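3-chlorocatechol 1,2-dioxygenase (Rhodococcus opacus, PDB 2BOY) probably catalyses the intradiol, iron(III)-dependent cleavage of the aromatic ring of catechols, including 3-chlorocatechol, with dioxygen. Local coordinates at residues Asp4-Gly7 and Asn8-Lys12. Sequence-based numbering, arbitrary orientation.
Sequences DRTG and NIVGK
In the first turns of helix 3-24, the N-terminal helix of this intradiol dioxygenase, Arg5 and Ile9 sit one turn apart and illustrate how an i to i+4 pair can pack a hydrocarbon side chain against a charged one. Ile9 CD1 lies over the centre of the Arg5 guanidinium, 3.7 Å above its plane, and the same methyl also meets Arg5 CG at 3.7 Å. The arginine chain reaches this place with CG anti to the backbone N (chi1 173°) and runs extended as far as NE. Beneath the side chains the regular helical bonding continues: Ile9 N donates to Arg5 O at 3.0 Å, Val10 N to Thr6 O at 2.9 Å and Gly11 N to Gly7 O at 2.8 Å. On another side of the helix, Asp4 OD2 stands 3.5 Å from Asn8 ND2, the carboxylate and amide planes turned 73° apart. The guanidinium looks outward to the second subunit, where Glu30 of that subunit forms a salt bridge with NE and the backbone O of its Glu24 accepts from NH1; Thr6, Ile9 and Val10 touch a bound phospholipid. With an alanine here in place of Arg5 the guanidinium is gone, Glu30 of the second subunit would probably lose its charged mate, and the Ile9 methyl the flat group it packs on. One arginine therefore uses its face for an apolar contact within the helix and its N-H groups for polar bonds across the dimer, close to the lipid that touches Ile9.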
loop_
_atom_site.group_PDB
_atom_site.type_symbol
_atom_site.label_atom_id
_atom_site.label_comp_id
_atom_site.label_asym_id
_atom_site.label_seq_id
_atom_site.Cartn_x
_atom_site.Cartn_y
_atom_site.Cartn_z
ATOM N N ASP A 4 18.446 -6.014 9.091
ATOM C CA ASP A 4 19.058 -6.345 7.816
ATOM C C ASP A 4 18.008 -6.927 6.863
ATOM O O ASP A 4 17.873 -6.484 5.728
ATOM C CB ASP A 4 20.234 -7.326 7.974
ATOM C CG ASP A 4 20.912 -7.641 6.637
ATOM O OD1 ASP A 4 21.495 -6.718 6.019
ATOM O OD2 ASP A 4 20.895 -8.764 6.094
ATOM N N ARG A 5 17.292 -7.934 7.343
ATOM C CA ARG A 5 16.312 -8.638 6.525
ATOM C C ARG A 5 15.181 -7.682 6.118
ATOM O O ARG A 5 14.848 -7.554 4.916
ATOM C CB ARG A 5 15.743 -9.806 7.328
ATOM C CG ARG A 5 14.597 -10.495 6.607
ATOM C CD ARG A 5 14.314 -11.865 7.087
ATOM N NE ARG A 5 13.100 -12.399 6.463
ATOM C CZ ARG A 5 13.043 -13.028 5.305
ATOM N NH1 ARG A 5 14.146 -13.250 4.571
ATOM N NH2 ARG A 5 11.850 -13.477 4.884
ATOM N N THR A 6 14.600 -6.985 7.084
ATOM C CA THR A 6 13.489 -6.116 6.664
ATOM C C THR A 6 13.868 -4.968 5.775
ATOM O O THR A 6 13.192 -4.718 4.764
ATOM C CB THR A 6 12.416 -5.777 7.715
ATOM O OG1 THR A 6 12.284 -4.353 7.891
ATOM C CG2 THR A 6 12.644 -6.356 9.012
ATOM N N GLY A 7 15.008 -4.348 6.066
ATOM C CA GLY A 7 15.587 -3.435 5.097
ATOM C C GLY A 7 15.835 -4.037 3.724
ATOM O O GLY A 7 15.618 -3.368 2.718
ATOM N N ASN A 8 16.338 -5.277 3.651
ATOM C CA ASN A 8 16.614 -5.869 2.351
ATOM C C ASN A 8 15.300 -5.971 1.562
ATOM O O ASN A 8 15.222 -5.555 0.422
ATOM C CB ASN A 8 17.231 -7.275 2.500
ATOM C CG ASN A 8 18.736 -7.236 2.730
ATOM O OD1 ASN A 8 19.353 -6.173 2.637
ATOM N ND2 ASN A 8 19.339 -8.411 3.033
ATOM N N ILE A 9 14.266 -6.464 2.221
ATOM C CA ILE A 9 13.006 -6.798 1.536
ATOM C C ILE A 9 12.280 -5.527 1.114
ATOM O O ILE A 9 11.928 -5.355 -0.072
ATOM C CB ILE A 9 12.103 -7.610 2.442
ATOM C CG1 ILE A 9 12.670 -9.025 2.707
ATOM C CG2 ILE A 9 10.680 -7.715 1.813
ATOM C CD1 ILE A 9 12.142 -9.630 4.010
ATOM N N VAL A 10 12.044 -4.657 2.085
ATOM C CA VAL A 10 11.361 -3.382 1.829
ATOM C C VAL A 10 12.167 -2.497 0.887
ATOM O O VAL A 10 11.616 -1.881 -0.012
ATOM C CB VAL A 10 10.990 -2.617 3.126
ATOM C CG1 VAL A 10 10.075 -1.407 2.800
ATOM C CG2 VAL A 10 10.318 -3.539 4.140
ATOM N N GLY A 11 13.490 -2.468 1.060
ATOM C CA GLY A 11 14.324 -1.707 0.133
ATOM C C GLY A 11 14.138 -2.142 -1.305
ATOM O O GLY A 11 13.964 -1.299 -2.196
ATOM N N LYS A 12 14.175 -3.460 -1.538
ATOM C CA LYS A 12 14.010 -4.018 -2.879
ATOM C C LYS A 12 12.644 -3.648 -3.479
ATOM O O LYS A 12 12.575 -3.301 -4.647
ATOM C CB LYS A 12 14.167 -5.543 -2.864
ATOM C CG LYS A 12 15.644 -6.012 -2.626
ATOM C CD LYS A 12 15.706 -7.539 -2.442
ATOM C CE LYS A 12 17.129 -8.030 -2.181
ATOM N NZ LYS A 12 17.273 -9.448 -2.675
#